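Local coordinates for uncharacterized protein (Bacteroides uniformis, PDB 4K61) that is of unknown function but belongs to the putative beta-lactamase-inhibitor-like, PepSY-like family (DUF2874), at residues A[60-65]-A[84-89]; A[71-76]-A[113-118]. One frame throughout, in Å; residues are numbered along the deposited sequence.

In the fold
From the N terminus, strand 52-58 leads into the loop carrying 60-65, and helix 67-75 follows at once. Interaction 1 then closes a loop of 18 residues, nine of them helical, when strand 82-90 returns beside strand 52-58. Interaction 2 closes a longer loop of 36 residues, between the end of helix 67-75 and strand 110-115. The segments alternate along the chain, so the two closures cross rather than nest. Their centres lie 11 Å apart, and packing of M62 on F73 and of W88 on P117 joins them. Together they fix the helix and the loop before it against one antiparallel sheet, at two of its strands.

Interaction 1: residues A[60-65]-A[84-89]; sequences ETMDEV and QNVTWV
E60 and V86 are joined by the one hydrogen bond between 60-65 and 84-89. E60 N donates to V86 O over 3.2 Å, with an N-H...O angle of 148°, and reaches a lone pair in the carbonyl plane. The neighbouring strand 52-58 also pairs with 82-90, as in the backbone bonding of W88 with T57, and the E60 bond adds a further tie beyond the end of strand 52-58, one residue out of step with the T57-W88 pairing.

The apolar contacts centre on the two methyl branches of V86. V86 CG1 lies anti to that residue's backbone N (chi1 -179°) and meets V65 CG1 at 3.5 Å, while V86 CG2 lies 3.7 Å from the selenium, SE, of the selenomethionine M62. Both partner side chains cross V86 at about a right angle. The backbone of T61 also lies against V86, its carbonyl carbon C being 3.8 Å from V86 CG2.

Within the loop, T61 OG1 accepts from D63 N at 3.2 Å, forming an ST turn at the start of the short 3-10 segment. M62 and V65 also touch Y70 of helix 67-75. One backbone hydrogen bond to V86 O and apolar contacts on the V86 methyls thus hold the strand-to-helix connection on the sheet.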
# COMPACT_ATOMS: atom_id res chain seq x y z
N GLU A 60 -1.64 -6.68 6.77
CA GLU A 60 -2.75 -6.76 7.71
C GLU A 60 -2.37 -6.51 9.17
O GLU A 60 -3.05 -5.72 9.85
CB GLU A 60 -3.55 -8.05 7.54
CG GLU A 60 -4.54 -7.94 6.40
CD GLU A 60 -5.15 -9.27 6.03
OE1 GLU A 60 -5.54 -10.02 6.95
OE2 GLU A 60 -5.24 -9.55 4.82
N THR A 61 -1.28 -7.11 9.65
CA THR A 61 -0.86 -6.88 11.03
C THR A 61 0.60 -6.49 11.15
O THR A 61 1.40 -6.67 10.19
CB THR A 61 -1.10 -8.11 11.93
OG1 THR A 61 -0.14 -9.11 11.62
CG2 THR A 61 -2.50 -8.66 11.77
N MSE A 62 0.94 -6.01 12.35
CA MSE A 62 2.30 -5.59 12.65
C MSE A 62 3.23 -6.77 12.70
O MSE A 62 4.44 -6.59 12.71
CB MSE A 62 2.36 -4.80 13.96
CG MSE A 62 1.52 -3.52 13.92
SE MSE A 62 2.33 -2.21 12.70
CE MSE A 62 3.86 -1.69 13.84
N ASP A 63 2.69 -8.00 12.76
CA ASP A 63 3.48 -9.23 12.78
C ASP A 63 4.50 -9.30 11.64
O ASP A 63 5.54 -9.92 11.77
CB ASP A 63 2.59 -10.48 12.62
CG ASP A 63 1.68 -10.74 13.82
OD1 ASP A 63 1.68 -9.94 14.79
OD2 ASP A 63 0.97 -11.78 13.78
N GLU A 64 4.17 -8.65 10.53
CA GLU A 64 4.93 -8.73 9.28
C GLU A 64 5.99 -7.66 9.10
O GLU A 64 6.81 -7.78 8.18
CB GLU A 64 3.98 -8.66 8.10
CG GLU A 64 2.96 -9.79 8.05
CD GLU A 64 3.58 -11.13 7.69
OE1 GLU A 64 4.72 -11.18 7.21
OE2 GLU A 64 2.90 -12.16 7.86
N VAL A 65 6.02 -6.67 9.98
CA VAL A 65 6.93 -5.54 9.77
C VAL A 65 8.32 -5.84 10.33
O VAL A 65 8.48 -6.71 11.18
CB VAL A 65 6.36 -4.21 10.34
CG1 VAL A 65 4.94 -3.96 9.84
CG2 VAL A 65 6.42 -4.15 11.86
N GLN A 84 -5.19 -0.47 12.15
CA GLN A 84 -6.26 -0.88 11.26
C GLN A 84 -5.81 -1.34 9.90
O GLN A 84 -6.55 -2.03 9.20
CB GLN A 84 -7.28 0.25 11.09
CG GLN A 84 -8.05 0.52 12.35
CD GLN A 84 -8.95 1.73 12.25
OE1 GLN A 84 -8.83 2.55 11.34
NE2 GLN A 84 -9.84 1.88 13.22
N ASN A 85 -4.59 -0.96 9.50
CA ASN A 85 -4.02 -1.44 8.25
C ASN A 85 -2.52 -1.35 8.31
O ASN A 85 -1.97 -0.44 8.94
CB ASN A 85 -4.58 -0.69 7.05
CG ASN A 85 -4.09 -1.26 5.70
OD1 ASN A 85 -4.72 -2.12 5.08
ND2 ASN A 85 -2.94 -0.76 5.24
N VAL A 86 -1.86 -2.34 7.71
CA VAL A 86 -0.40 -2.35 7.57
C VAL A 86 -0.09 -2.79 6.13
O VAL A 86 -0.54 -3.85 5.70
CB VAL A 86 0.28 -3.31 8.56
CG1 VAL A 86 1.78 -3.26 8.39
CG2 VAL A 86 -0.11 -2.92 9.98
N THR A 87 0.64 -1.94 5.41
CA THR A 87 0.90 -2.14 4.00
C THR A 87 2.39 -1.96 3.73
O THR A 87 3.02 -1.00 4.19
CB THR A 87 0.08 -1.14 3.16
OG1 THR A 87 -1.30 -1.31 3.47
CG2 THR A 87 0.26 -1.35 1.68
N TRP A 88 2.95 -2.93 3.01
CA TRP A 88 4.29 -2.82 2.46
C TRP A 88 4.26 -2.25 1.07
O TRP A 88 3.68 -2.83 0.15
CB TRP A 88 4.93 -4.23 2.45
CG TRP A 88 6.31 -4.38 1.96
CD1 TRP A 88 6.75 -5.25 0.99
CD2 TRP A 88 7.48 -3.74 2.46
NE1 TRP A 88 8.10 -5.18 0.85
CE2 TRP A 88 8.59 -4.25 1.73
CE3 TRP A 88 7.70 -2.77 3.46
CZ2 TRP A 88 9.88 -3.84 1.97
CZ3 TRP A 88 9.02 -2.35 3.68
CH2 TRP A 88 10.09 -2.90 2.95
N VAL A 89 4.82 -1.06 0.93
CA VAL A 89 4.75 -0.30 -0.31
C VAL A 89 6.11 -0.33 -0.99
O VAL A 89 7.14 0.13 -0.43
CB VAL A 89 4.36 1.16 -0.03
CG1 VAL A 89 4.17 1.91 -1.33
CG2 VAL A 89 3.12 1.25 0.84

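Interaction 2: residues A[71-76]-A[113-118]; sequences NAFAAS and ILFTPT
F115 has chi1 of -65°, with CG anti to its carbonyl carbon, and this raises the ring from strand 110-115 toward helix 67-75. F73 CG is anti to its backbone N (chi1 172°), which leads the ring off to one side of F115 CZ, the atom that meets F73 at CA and CB. The meeting point is F115 CZ, which lies 3.8 Å from both F73 CA and F73 CB. It also lies 4.1 Å from F73 CD1, at the edge of the F73 ring and near its plane. A second point of contact is one residue earlier in the helix, where F115 CE2 comes to 4.0 Å from A72 CB. The two phenylalanine side chains cross obliquely, and the evidence is for apolar packing of F115 CZ and CE2 against the A72-F73 part of the helix, since no hydrogen bond spans the segments.

Within 71-76 the F73 carbonyl is held by S76. F73 O accepts hydrogen bonds from S76 N (3.0 Å) and S76 OG (2.7 Å), with the hydroxyl oxygen tilted 17° from the carbonyl plane.

F73 further packs on V83 and V102, and F115 on V100 and I121, so the pair belongs to a core between the helix and several strands. The chemistry implies a helix-on-sheet interface held between these segments by apolar contacts, with no hydrogen bond across them, while the double bonding of F73 O satisfies the F73 carbonyl beside the contact.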
# COMPACT_ATOMS: atom_id res chain seq x y z
N ASN A 71 9.28 -1.41 16.73
CA ASN A 71 9.80 -0.63 17.85
C ASN A 71 9.56 0.85 17.69
O ASN A 71 9.22 1.51 18.65
CB ASN A 71 11.29 -0.91 18.06
CG ASN A 71 11.54 -2.33 18.49
OD1 ASN A 71 10.66 -2.99 19.04
ND2 ASN A 71 12.74 -2.82 18.22
N ALA A 72 9.73 1.37 16.48
CA ALA A 72 9.55 2.80 16.25
C ALA A 72 8.09 3.18 16.39
O ALA A 72 7.77 4.22 16.95
CB ALA A 72 10.09 3.20 14.89
N PHE A 73 7.19 2.32 15.89
CA PHE A 73 5.77 2.58 16.04
C PHE A 73 5.39 2.59 17.53
O PHE A 73 4.69 3.49 17.98
CB PHE A 73 4.93 1.54 15.29
CG PHE A 73 3.48 1.64 15.57
CD1 PHE A 73 2.71 2.62 14.98
CD2 PHE A 73 2.88 0.76 16.48
CE1 PHE A 73 1.36 2.75 15.27
CE2 PHE A 73 1.52 0.89 16.77
CZ PHE A 73 0.77 1.88 16.17
N ALA A 74 5.85 1.57 18.26
CA ALA A 74 5.54 1.42 19.69
C ALA A 74 6.04 2.60 20.51
O ALA A 74 5.40 2.99 21.48
CB ALA A 74 6.12 0.12 20.21
N ALA A 75 7.15 3.19 20.11
CA ALA A 75 7.70 4.35 20.79
C ALA A 75 7.03 5.67 20.42
O ALA A 75 7.22 6.66 21.10
CB ALA A 75 9.20 4.45 20.53
N SER A 76 6.25 5.70 19.34
CA SER A 76 5.62 6.92 18.86
C SER A 76 4.30 7.28 19.57
O SER A 76 3.69 6.45 20.21
CB SER A 76 5.36 6.81 17.35
OG SER A 76 4.23 6.01 17.09
N ILE A 113 0.79 6.68 9.01
CA ILE A 113 2.20 6.94 9.31
C ILE A 113 3.06 6.12 8.35
O ILE A 113 2.88 4.90 8.21
CB ILE A 113 2.52 6.55 10.78
CG1 ILE A 113 1.50 7.15 11.78
CG2 ILE A 113 3.92 7.00 11.16
CD1 ILE A 113 0.44 6.19 12.24
N LEU A 114 4.02 6.79 7.71
CA LEU A 114 4.93 6.18 6.75
C LEU A 114 6.30 6.03 7.38
O LEU A 114 6.86 6.99 7.86
CB LEU A 114 5.00 6.99 5.49
CG LEU A 114 3.68 7.35 4.82
CD1 LEU A 114 3.98 8.08 3.51
CD2 LEU A 114 2.82 6.11 4.58
N PHE A 115 6.77 4.78 7.43
CA PHE A 115 8.05 4.44 7.98
C PHE A 115 8.99 3.94 6.88
O PHE A 115 8.56 3.21 5.97
CB PHE A 115 7.91 3.28 8.96
CG PHE A 115 7.11 3.59 10.19
CD1 PHE A 115 5.74 3.41 10.22
CD2 PHE A 115 7.75 4.03 11.35
CE1 PHE A 115 5.02 3.64 11.38
CE2 PHE A 115 7.05 4.30 12.49
CZ PHE A 115 5.68 4.10 12.52
N THR A 116 10.28 4.25 6.98
CA THR A 116 11.27 3.54 6.20
C THR A 116 11.41 2.12 6.79
O THR A 116 10.96 1.86 7.91
CB THR A 116 12.66 4.20 6.29
OG1 THR A 116 13.14 4.13 7.63
CG2 THR A 116 12.57 5.65 5.87
N PRO A 117 12.05 1.21 6.04
CA PRO A 117 12.18 -0.15 6.57
C PRO A 117 13.03 -0.23 7.84
O PRO A 117 12.94 -1.23 8.57
CB PRO A 117 12.83 -0.91 5.40
CG PRO A 117 12.44 -0.13 4.18
CD PRO A 117 12.52 1.29 4.65
N THR A 118 13.83 0.79 8.13
CA THR A 118 14.61 0.85 9.37
C THR A 118 13.91 1.64 10.48
O THR A 118 14.50 1.92 11.50
CB THR A 118 16.03 1.42 9.12
OG1 THR A 118 15.95 2.66 8.40
CG2 THR A 118 16.88 0.44 8.32